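Local coordinates for SusD homolog (Bacteroides thetaiotaomicron, PDB 4MRU), which probably binds mucin O-glycans, as a SusD-like lipoprotein of the outer membrane with a largely helical, TPR-related fold, at residues T84-I87 with S88-P92; G177-G180 with F181-L184; A244-R247 with S248-C251; Y381-L385 with G386-T390; G497-V500 with W501-K505. All blocks are in the same frame, centred on the assembly; numbering follows the deposited sequence. Where two conformers were deposited one is given.

Interaction 1 of 5, residues T84-I87 with S88-P92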
# COMPACT_ATOMS: atom_id res chain seq x y z
N THR A 84 -3.37 16.80 3.61
CA THR A 84 -3.98 17.72 4.56
C THR A 84 -5.05 17.04 5.43
O THR A 84 -5.08 17.22 6.63
CB THR A 84 -4.61 18.92 3.84
OG1 THR A 84 -3.61 19.61 3.06
CG2 THR A 84 -5.24 19.91 4.87
N ASP A 85 -5.95 16.26 4.83
CA ASP A 85 -7.00 15.58 5.63
C ASP A 85 -6.46 14.49 6.57
O ASP A 85 -6.87 14.41 7.73
CB ASP A 85 -8.09 15.01 4.72
CG ASP A 85 -8.85 16.10 3.98
OD1 ASP A 85 -8.69 17.28 4.31
OD2 ASP A 85 -9.58 15.78 3.02
N VAL A 86 -5.53 13.67 6.09
CA VAL A 86 -4.93 12.67 6.95
C VAL A 86 -4.27 13.31 8.17
O VAL A 86 -4.52 12.91 9.27
CB VAL A 86 -3.91 11.78 6.21
CG1 VAL A 86 -3.31 10.78 7.16
CG2 VAL A 86 -4.60 11.00 5.11
N ILE A 87 -3.44 14.33 7.94
CA ILE A 87 -2.73 14.97 9.01
C ILE A 87 -3.69 15.73 9.93
O ILE A 87 -3.59 15.57 11.13
CB ILE A 87 -1.62 15.90 8.45
CG1 ILE A 87 -0.50 15.03 7.86
CG2 ILE A 87 -1.09 16.81 9.54
CD1 ILE A 87 0.53 15.77 7.03
N SER A 88 -4.63 16.51 9.39
CA SER A 88 -5.48 17.33 10.24
C SER A 88 -6.46 16.48 11.04
O SER A 88 -6.96 16.92 12.08
CB SER A 88 -6.23 18.36 9.41
OG SER A 88 -7.16 17.71 8.58
N GLU A 89 -6.76 15.29 10.55
CA GLU A 89 -7.66 14.40 11.31
C GLU A 89 -6.92 13.54 12.32
O GLU A 89 -7.51 13.13 13.33
CB GLU A 89 -8.44 13.53 10.37
CG GLU A 89 -9.46 14.32 9.57
CD GLU A 89 -10.26 13.49 8.58
OE1 GLU A 89 -10.42 12.28 8.82
OE2 GLU A 89 -10.74 14.07 7.57
N THR A 90 -5.65 13.24 12.05
CA THR A 90 -4.89 12.38 12.94
C THR A 90 -4.56 13.09 14.24
O THR A 90 -4.78 12.54 15.34
CB THR A 90 -3.59 11.86 12.28
OG1 THR A 90 -3.92 10.99 11.18
CG2 THR A 90 -2.78 11.07 13.26
N TYR A 91 -4.05 14.32 14.16
CA TYR A 91 -3.39 14.88 15.32
C TYR A 91 -4.34 15.29 16.44
O TYR A 91 -3.97 15.13 17.60
CB TYR A 91 -2.48 16.05 14.92
CG TYR A 91 -1.16 15.48 14.47
CD1 TYR A 91 -0.21 15.07 15.40
CD2 TYR A 91 -0.91 15.25 13.13
CE1 TYR A 91 0.96 14.48 15.00
CE2 TYR A 91 0.26 14.65 12.71
CZ TYR A 91 1.20 14.27 13.64
OH TYR A 91 2.38 13.68 13.23
N PRO A 92 -5.54 15.77 16.13
CA PRO A 92 -6.46 15.97 17.28
C PRO A 92 -6.81 14.66 18.04
O PRO A 92 -6.98 14.66 19.26
CB PRO A 92 -7.71 16.61 16.62
CG PRO A 92 -7.22 17.14 15.30
CD PRO A 92 -6.16 16.16 14.86

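Interaction 2 of 5, residues G177-G180 with F181-L184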
# COMPACT_ATOMS: atom_id res chain seq x y z
N GLY A 177 -5.59 -13.02 29.64
CA GLY A 177 -6.91 -12.49 29.90
C GLY A 177 -7.12 -11.12 29.28
O GLY A 177 -6.43 -10.74 28.35
N ASN A 178 -8.10 -10.38 29.82
CA ASN A 178 -8.44 -9.07 29.29
C ASN A 178 -7.38 -8.03 29.53
O ASN A 178 -6.83 -7.96 30.64
CB ASN A 178 -9.71 -8.52 29.95
CG ASN A 178 -10.95 -9.24 29.52
OD1 ASN A 178 -10.97 -9.99 28.55
ND2 ASN A 178 -12.01 -9.02 30.26
N SER A 179 -7.16 -7.17 28.53
CA SER A 179 -6.25 -6.02 28.68
C SER A 179 -6.99 -4.78 29.12
O SER A 179 -6.39 -3.82 29.55
CB SER A 179 -5.57 -5.72 27.36
OG SER A 179 -6.55 -5.28 26.42
N GLY A 180 -8.30 -4.79 28.97
CA GLY A 180 -9.10 -3.56 29.13
C GLY A 180 -9.47 -2.87 27.81
O GLY A 180 -10.34 -1.99 27.80
N PHE A 181 -8.84 -3.28 26.70
CA PHE A 181 -9.03 -2.63 25.40
C PHE A 181 -9.96 -3.43 24.51
O PHE A 181 -10.12 -3.10 23.32
CB PHE A 181 -7.67 -2.39 24.72
CG PHE A 181 -6.89 -1.30 25.37
CD1 PHE A 181 -6.14 -1.53 26.50
CD2 PHE A 181 -6.92 -0.03 24.84
CE1 PHE A 181 -5.45 -0.48 27.11
CE2 PHE A 181 -6.23 1.01 25.42
CZ PHE A 181 -5.50 0.80 26.57
N GLU A 182 -10.58 -4.46 25.07
CA GLU A 182 -11.42 -5.36 24.31
C GLU A 182 -12.53 -4.64 23.58
O GLU A 182 -12.90 -5.04 22.47
CB GLU A 182 -12.08 -6.39 25.22
CG GLU A 182 -11.18 -7.55 25.61
CD GLU A 182 -10.04 -7.16 26.56
OE1 GLU A 182 -10.22 -6.26 27.43
OE2 GLU A 182 -8.95 -7.74 26.39
N LYS A 183 -13.07 -3.59 24.20
CA LYS A 183 -14.20 -2.85 23.65
C LYS A 183 -13.77 -1.51 23.02
O LYS A 183 -14.60 -0.75 22.59
CB LYS A 183 -15.25 -2.65 24.75
CG LYS A 183 -15.79 -4.01 25.24
CD LYS A 183 -17.06 -3.94 26.06
CE LYS A 183 -16.86 -2.97 27.21
NZ LYS A 183 -17.78 -3.24 28.35
N LEU A 184 -12.46 -1.32 22.88
CA LEU A 184 -11.86 -0.07 22.45
C LEU A 184 -11.04 -0.18 21.18
O LEU A 184 -10.30 0.74 20.84
CB LEU A 184 -10.92 0.44 23.55
CG LEU A 184 -11.44 0.65 24.97
CD1 LEU A 184 -10.34 1.30 25.77
CD2 LEU A 184 -12.71 1.49 25.00
O HOH W 1 -12.70 -2.66 26.86

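Interaction 3 of 5, residues A244-R247 with S248-C251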
# COMPACT_ATOMS: atom_id res chain seq x y z
N ALA A 244 -18.69 -2.10 10.99
CA ALA A 244 -20.11 -2.43 10.81
C ALA A 244 -20.56 -2.07 9.41
O ALA A 244 -21.39 -2.76 8.83
CB ALA A 244 -20.96 -1.72 11.86
N GLU A 245 -19.97 -1.02 8.83
CA GLU A 245 -20.25 -0.63 7.46
C GLU A 245 -18.98 -0.16 6.78
O GLU A 245 -18.34 0.79 7.23
CB GLU A 245 -21.33 0.47 7.37
CG GLU A 245 -21.68 0.70 5.90
CD GLU A 245 -22.65 1.83 5.58
OE1 GLU A 245 -22.86 2.70 6.45
OE2 GLU A 245 -23.17 1.83 4.42
N ASN A 246 -18.60 -0.87 5.71
CA ASN A 246 -17.46 -0.50 4.90
C ASN A 246 -17.93 0.49 3.87
O ASN A 246 -18.62 0.11 2.91
CB ASN A 246 -16.84 -1.75 4.27
CG ASN A 246 -15.59 -1.46 3.50
OD1 ASN A 246 -15.50 -0.47 2.74
ND2 ASN A 246 -14.59 -2.35 3.66
N ARG A 247 -17.59 1.77 4.08
CA ARG A 247 -18.08 2.83 3.23
C ARG A 247 -17.30 2.85 1.92
O ARG A 247 -17.78 3.38 0.93
CB ARG A 247 -17.93 4.18 3.94
CG ARG A 247 -18.62 4.26 5.28
CD ARG A 247 -20.09 4.48 5.10
NE ARG A 247 -20.37 5.80 4.56
CZ ARG A 247 -21.57 6.22 4.19
NH1 ARG A 247 -22.60 5.40 4.27
NH2 ARG A 247 -21.74 7.45 3.71
N SER A 248 -16.11 2.27 1.89
CA SER A 248 -15.34 2.22 0.65
C SER A 248 -16.08 1.41 -0.41
O SER A 248 -15.82 1.55 -1.61
CB SER A 248 -13.92 1.63 0.85
OG SER A 248 -13.87 0.22 1.01
N ALA A 249 -16.97 0.52 0.01
CA ALA A 249 -17.78 -0.23 -0.94
C ALA A 249 -18.62 0.69 -1.80
O ALA A 249 -18.94 0.33 -2.94
CB ALA A 249 -18.66 -1.26 -0.22
N LEU A 250 -19.01 1.86 -1.28
CA LEU A 250 -19.77 2.82 -2.07
C LEU A 250 -19.04 3.15 -3.39
O LEU A 250 -19.67 3.20 -4.45
CB LEU A 250 -20.00 4.14 -1.32
CG LEU A 250 -20.93 4.00 -0.13
CD1 LEU A 250 -20.83 5.26 0.73
CD2 LEU A 250 -22.37 3.72 -0.55
N CYS A 251 -17.73 3.37 -3.30
CA CYS A 251 -16.92 3.85 -4.43
C CYS A 251 -17.01 2.89 -5.61
O CYS A 251 -16.98 3.33 -6.76
CB CYS A 251 -15.45 4.03 -4.05
SG CYS A 251 -15.18 5.19 -2.66

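Interaction 4 of 5, residues Y381-L385 with G386-T390. With EDO (1,2-ethanediol), chain I; EDO (1,2-ethanediol), chain K.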
# COMPACT_ATOMS: atom_id res chain seq x y z
N TYR A 381 -2.53 -7.60 -23.18
CA TYR A 381 -3.79 -6.92 -22.84
C TYR A 381 -4.73 -6.78 -24.03
O TYR A 381 -4.43 -6.05 -24.98
CB TYR A 381 -3.53 -5.54 -22.26
CG TYR A 381 -4.85 -4.83 -21.99
CD1 TYR A 381 -5.82 -5.39 -21.19
CD2 TYR A 381 -5.09 -3.57 -22.50
CE1 TYR A 381 -7.03 -4.75 -20.96
CE2 TYR A 381 -6.29 -2.94 -22.29
CZ TYR A 381 -7.26 -3.51 -21.52
OH TYR A 381 -8.43 -2.81 -21.30
N THR A 382 -5.86 -7.47 -24.00
CA THR A 382 -6.90 -7.24 -25.04
C THR A 382 -8.01 -6.42 -24.43
O THR A 382 -8.72 -6.90 -23.55
CB THR A 382 -7.44 -8.56 -25.62
OG1 THR A 382 -6.33 -9.31 -26.15
CG2 THR A 382 -8.45 -8.30 -26.72
N ASP A 383 -8.16 -5.18 -24.89
CA ASP A 383 -9.25 -4.31 -24.46
C ASP A 383 -10.54 -4.81 -25.11
O ASP A 383 -10.66 -4.79 -26.32
CB ASP A 383 -8.94 -2.89 -24.87
CG ASP A 383 -10.00 -1.88 -24.43
OD1 ASP A 383 -11.03 -2.28 -23.82
OD2 ASP A 383 -9.80 -0.67 -24.76
N PRO A 384 -11.52 -5.27 -24.31
CA PRO A 384 -12.76 -5.73 -24.93
C PRO A 384 -13.47 -4.63 -25.73
O PRO A 384 -14.24 -4.96 -26.63
CB PRO A 384 -13.63 -6.15 -23.72
CG PRO A 384 -13.08 -5.30 -22.57
CD PRO A 384 -11.60 -5.32 -22.83
N LEU A 385 -13.19 -3.35 -25.47
CA LEU A 385 -13.75 -2.26 -26.31
C LEU A 385 -12.85 -1.87 -27.48
O LEU A 385 -13.19 -1.00 -28.27
CB LEU A 385 -14.10 -1.04 -25.44
CG LEU A 385 -15.16 -1.34 -24.38
CD1 LEU A 385 -15.47 -0.09 -23.58
CD2 LEU A 385 -16.44 -1.89 -24.99
N GLY A 386 -11.69 -2.50 -27.58
CA GLY A 386 -10.84 -2.36 -28.75
C GLY A 386 -9.95 -1.11 -28.83
O GLY A 386 -9.28 -0.90 -29.84
N SER A 387 -9.92 -0.30 -27.78
CA SER A 387 -9.23 0.99 -27.84
C SER A 387 -7.78 0.98 -27.35
O SER A 387 -6.98 1.74 -27.88
CB SER A 387 -9.94 2.04 -26.97
OG SER A 387 -11.24 2.27 -27.40
N TYR A 388 -7.47 0.24 -26.30
CA TYR A 388 -6.15 0.38 -25.65
C TYR A 388 -5.38 -0.96 -25.49
O TYR A 388 -4.56 -1.13 -24.56
CB TYR A 388 -6.30 1.07 -24.30
CG TYR A 388 -6.98 2.40 -24.40
CD1 TYR A 388 -6.35 3.48 -25.01
CD2 TYR A 388 -8.26 2.58 -23.94
CE1 TYR A 388 -6.99 4.71 -25.15
CE2 TYR A 388 -8.92 3.79 -24.07
CZ TYR A 388 -8.26 4.87 -24.66
OH TYR A 388 -8.89 6.08 -24.77
N SER A 389 -5.63 -1.88 -26.42
CA SER A 389 -4.94 -3.17 -26.41
C SER A 389 -3.47 -2.98 -26.51
O SER A 389 -3.00 -2.07 -27.18
CB SER A 389 -5.42 -4.05 -27.55
OG SER A 389 -6.79 -4.36 -27.34
N THR A 390 -2.71 -3.85 -25.83
CA THR A 390 -1.26 -3.71 -25.90
C THR A 390 -0.59 -5.03 -25.51
O THR A 390 -1.26 -5.98 -25.07
CB THR A 390 -0.77 -2.49 -25.03
OG1 THR A 390 0.54 -2.11 -25.44
CG2 THR A 390 -0.70 -2.81 -23.59
C1 EDO I . -5.65 -10.66 -20.18
O1 EDO I . -6.68 -11.64 -20.44
C2 EDO I . -6.12 -9.25 -20.52
O2 EDO I . -6.54 -9.06 -21.91
C1 EDO K . -1.90 3.47 -27.03
O1 EDO K . -0.45 3.31 -26.98
C2 EDO K . -2.75 2.18 -27.05
O2 EDO K . -2.08 0.98 -26.55

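Interaction 5 of 5, residues G497-V500 with W501-K505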
# COMPACT_ATOMS: atom_id res chain seq x y z
N GLY A 497 7.71 13.49 -10.61
CA GLY A 497 8.89 12.81 -11.11
C GLY A 497 10.05 12.65 -10.13
O GLY A 497 10.94 11.79 -10.29
N THR A 498 10.04 13.47 -9.10
CA THR A 498 11.14 13.53 -8.16
C THR A 498 11.07 12.32 -7.24
O THR A 498 10.01 12.01 -6.73
CB THR A 498 11.09 14.84 -7.37
OG1 THR A 498 11.40 15.93 -8.25
CG2 THR A 498 12.10 14.84 -6.24
N HIS A 499 12.20 11.63 -7.03
CA HIS A 499 12.22 10.45 -6.18
C HIS A 499 12.21 10.86 -4.71
O HIS A 499 12.95 11.77 -4.29
CB HIS A 499 13.46 9.57 -6.45
CG HIS A 499 13.44 8.85 -7.76
ND1 HIS A 499 14.16 7.69 -7.97
CD2 HIS A 499 12.81 9.10 -8.93
CE1 HIS A 499 13.96 7.27 -9.21
NE2 HIS A 499 13.16 8.11 -9.81
N VAL A 500 11.47 10.13 -3.91
CA VAL A 500 11.61 10.21 -2.45
C VAL A 500 12.93 9.55 -2.03
O VAL A 500 13.49 8.75 -2.79
CB VAL A 500 10.39 9.60 -1.68
CG1 VAL A 500 9.06 10.23 -2.18
CG2 VAL A 500 10.35 8.12 -1.81
N TRP A 501 13.34 9.81 -0.79
CA TRP A 501 14.67 9.41 -0.33
C TRP A 501 14.96 7.91 -0.46
O TRP A 501 16.05 7.54 -0.85
CB TRP A 501 14.90 9.88 1.12
CG TRP A 501 16.11 9.29 1.78
CD1 TRP A 501 17.41 9.60 1.54
CD2 TRP A 501 16.11 8.31 2.81
NE1 TRP A 501 18.23 8.85 2.35
CE2 TRP A 501 17.45 8.02 3.12
CE3 TRP A 501 15.10 7.62 3.49
CZ2 TRP A 501 17.80 7.11 4.11
CZ3 TRP A 501 15.47 6.68 4.46
CH2 TRP A 501 16.80 6.46 4.76
N TRP A 502 14.02 7.03 -0.14
CA TRP A 502 14.34 5.60 -0.22
C TRP A 502 14.34 5.04 -1.67
O TRP A 502 14.73 3.90 -1.84
CB TRP A 502 13.42 4.73 0.66
CG TRP A 502 11.91 4.93 0.56
CD1 TRP A 502 11.12 5.44 1.52
CD2 TRP A 502 11.03 4.54 -0.50
NE1 TRP A 502 9.82 5.44 1.13
CE2 TRP A 502 9.74 4.91 -0.13
CE3 TRP A 502 11.22 3.97 -1.75
CZ2 TRP A 502 8.64 4.70 -0.93
CZ3 TRP A 502 10.11 3.75 -2.56
CH2 TRP A 502 8.85 4.14 -2.16
N ASP A 503 13.86 5.81 -2.65
CA ASP A 503 13.70 5.33 -4.03
C ASP A 503 15.00 5.56 -4.75
O ASP A 503 15.21 6.60 -5.45
CB ASP A 503 12.52 6.04 -4.70
CG ASP A 503 12.28 5.59 -6.13
OD1 ASP A 503 13.01 4.68 -6.59
OD2 ASP A 503 11.36 6.18 -6.77
N ARG A 504 15.93 4.63 -4.54
CA ARG A 504 17.32 4.82 -5.00
C ARG A 504 17.83 3.66 -5.83
O ARG A 504 18.95 3.67 -6.26
CB ARG A 504 18.25 4.98 -3.80
CG ARG A 504 17.82 6.02 -2.78
CD ARG A 504 18.94 6.36 -1.79
NE ARG A 504 19.78 7.45 -2.31
CZ ARG A 504 19.49 8.75 -2.22
NH1 ARG A 504 18.36 9.17 -1.65
NH2 ARG A 504 20.29 9.64 -2.73
N LYS A 505 17.02 2.63 -6.07
CA LYS A 505 17.50 1.52 -6.90
C LYS A 505 17.99 2.02 -8.29
O LYS A 505 17.28 2.76 -8.96
CB LYS A 505 16.39 0.49 -7.06
CG LYS A 505 16.84 -0.75 -7.81
CD LYS A 505 15.72 -1.75 -7.99
CE LYS A 505 16.28 -2.96 -8.71
NZ LYS A 505 15.28 -4.02 -8.90
O HOH W 2 10.10 8.05 -5.31
O HOH W 3 16.00 9.04 -4.00

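Interaction 1 of 5, residues T84-I87 with S88-P92
Thr-90 and Val-86 stand one turn apart on helix 81-100, and the threonine hydroxyl folds back on the valine carbonyl, OG1 to O at 2.8 Å. The motif is a side-chain bond to the carbonyl four residues earlier, laid over the alpha-helical bond of the same pair, for Thr-90 N also reaches Val-86 O at 3.0 Å. Two donors thus grip one oxygen, from opposite faces of its carbonyl plane. Thr-90 can do this because OG1 sits beside its own backbone N and anti to the carbonyl carbon (chi1 -66°), which leaves the methyl group pointing away from the bond. Ser-88 OG also reaches the carbonyl four residues back, Thr-84 O, but from a different rotamer (chi1 68°), and with a second conformer in the model this bond is less certain than that of Ser-88 N to Thr-84 O at 2.9 Å.

On another side of the helix, Ile-87 and Tyr-91 lie alongside each other, the isoleucine CG2 meeting the ring at CD2 (3.9 Å), while Ile-87 O lies at the ring edge near its plane. Glu-89 N bonds Asp-85 O at 3.0 Å. The two carboxylates are near but not in contact, Asp-85 OD2 lying 5.0 Å from Glu-89 OE2; Lys-80, in a salt bridge with Asp-85, probably offsets the like charges, while Gln-39 holds Glu-89 by a hydrogen bond.

Farther out, Val-86 touches Ile-117 and Val-121 of helix 104-125 and Leu-42 and Met-46 of helix 40-54, and Arg-114 bonds the phenol of Tyr-91. The helix kinks at Pro-92, whose ring N makes no bond to the preceding turn.

Interaction 2 of 5, residues G177-G180 with F181-L184
The carboxylate of Glu-182 and the amide of Asn-178 are inclined by 31°, their side chains crossing at about a right angle with Asn-178 OD1 3.6 Å from Glu-182 CD. At the edge of the Phe-181 ring, in its plane, lies Ser-179 OG, 3.8 Å from CD1. The glutamate holds two successive backbone N-H groups with its syn lone pairs: OE2 accepts from Ser-179 N at 2.8 Å in a fairly straight bond (161°), and OE1 from Gly-180 N at 2.9 Å. A bend at chi2 (69°) carries the carboxylate back over the chain to make this fork. Ser-179 OG in turn accepts from Phe-181 N at 3.1 Å, as in an ST turn, and has a second bond to Gly-190 O. With an alanine here instead of Glu-182, the N-H groups of Ser-179 and Gly-180 would probably lose the carboxylate they share and the loop would be freer to shift. A type I turn follows from Phe-181 to Leu-184, and a water joins Gly-180 O to Lys-183 N.

The segment lies in the loop between helix 152-173 and helix 192-209; Phe-181 anchors it on Val-105, Ala-106 and Leu-109 of helix 104-125 and on Ile-28 of helix 24-32, where Leu-184 also meets Leu-24.

Interaction 3 of 5, residues A244-R247 with S248-C251
Asn-246 OD1 is the oxygen on which the start of helix 248-254 converges: Ser-248 OG donates to it at 2.5 Å, a length so short that its exact value is doubtful, and Ala-249 N reaches it weakly at 3.3 Å. The amide points this way because CG lies anti to the backbone N (chi1 -176°), and its rotation is fixed from the other end by a bond of ND2 to Asp-320 O. The weak bond of OD1 to Ala-249 N is a capping bond at the turn leading into the helix; Asn-246 O also takes the same N-H weakly, at 3.4 Å. A leucine in its place would probably leave the Ser-248 hydroxyl and the Ala-249 N-H without the OD1 acceptor, and Asp-320 O without its mate.

Next to it, Leu-250 N donates to Arg-247 O at 3.0 Å from well above the carbonyl plane. The two side chains run alongside each other. Bends at chi2 and chi3 lay the guanidinium against the leucine, so that Leu-250 CD1 rests over the centre of one face, 3.7 Å from Arg-247 CZ. Arg-247 NH2 forms a salt bridge with Glu-40 of helix 40-54, whereas NH1 makes a long, weak one with Glu-245 OE1, at 3.5 Å.

Interaction 4 of 5, residues Y381-L385 with G386-T390
A tight loop, pinned at its mouth by a single antiparallel bridge and organised inside by an Asx turn and a type I turn, is built round Asp-383 and the N-H groups of Ser-387 and Tyr-388. At the mouth Tyr-381 and Thr-390 are a hydrogen-bonded pair: Tyr-381 N donates to Thr-390 O at 2.8 Å and Thr-390 N to Tyr-381 O at 2.9 Å.

The carboxylate of Asp-383 is directed into the loop by CG standing anti to the backbone N (chi1 -178°). Its OD2 takes Tyr-388 N on the anti lone pair at 2.9 Å, and Ser-387 N from above the carboxylate plane at 3.0 Å. OD1 accepts Leu-385 N, also from out of the plane, at 2.9 Å, which makes the Asx turn, and is further bonded by Tyr-311 OH. So many donors would probably stabilise the negative charge. Ser-389 OG completes the frame by accepting from Asp-383 N at 2.9 Å. The type I turn runs from Asp-383 to Gly-386, whose positive phi (81°) would drive a beta carbon into Leu-385 O.

Inside the bridge, the ring of Tyr-381 has Tyr-388 O at its edge, 3.2 Å from CD2, and Asp-383 N over the centre of one face. An ethanediol, probably from the crystallisation liquor, accepts from Thr-382 N through O2 at 2.7 Å.

The turn lies within the long loop between helix 368-371 and helix 408-423, at the protein surface, and Tyr-381 seats it on Ala-262 and Cys-266 of helix 262-270, its hydroxyl bonded to Gly-293 O.

Interaction 5 of 5, residues G497-V500 with W501-K505
A type I turn from Val-500 to Asp-503, closed by Asp-503 N to Val-500 O at 3.0 Å, overlaps an inverse gamma turn centred on Asp-503. His-499 meets Asp-503 twice. Its ND1 donates to Asp-503 O at 2.9 Å, almost in the ring plane although above that of the carbonyl, while the aspartate carboxylate is stacked on one face of the imidazole, the two planes 11° apart. OD2 lies over the ring but offset toward its rim. With CG anti to the backbone N (chi1 -179°), Asp-503 carries its carboxylate over the histidine. A water bridges the same group to the turn, donating to Asp-503 OD2 at 2.7 Å and accepting from Val-500 N at 2.9 Å; Arg-460 adds a salt bridge to OD2, which probably balances the charge.

Val-500 and Trp-502 lie alongside each other, and the methyl CG2 makes a CH-pi contact over the face of the indole, 3.8 Å from the centroid of the six-membered ring. Arg-504 reaches back to Trp-501: Arg-504 NH1 donates to a lone pair of Trp-501 O at 2.9 Å and also bonds Glu-486 O.

This C-terminal segment, following helix 473-486, threads among several helices: Trp-501 packs on Gln-152, Lys-153 and Met-157 of helix 152-173, while Trp-502 rests on helix 427-437 and bonds Asp-123 of helix 104-125 through NE1.

All five are local contacts met in series along the chain, so none nests in or crosses another. Interaction 1 lies within helix 81-100, against helices 40-54 and 104-125. Interaction 2 shapes the loop between helices 152-173 and 192-209 and holds it on helices 24-32 and 104-125, its centre about 26 Å from that of interaction 1. Interaction 3 starts helix 248-254 and brings it to helix 40-54, also a neighbour of interaction 1. Interaction 4 closes a surface loop on the opposite side of the chain's centre from interaction 2, and interaction 5 brings the C-terminal segment back to helices 104-125 and 152-173.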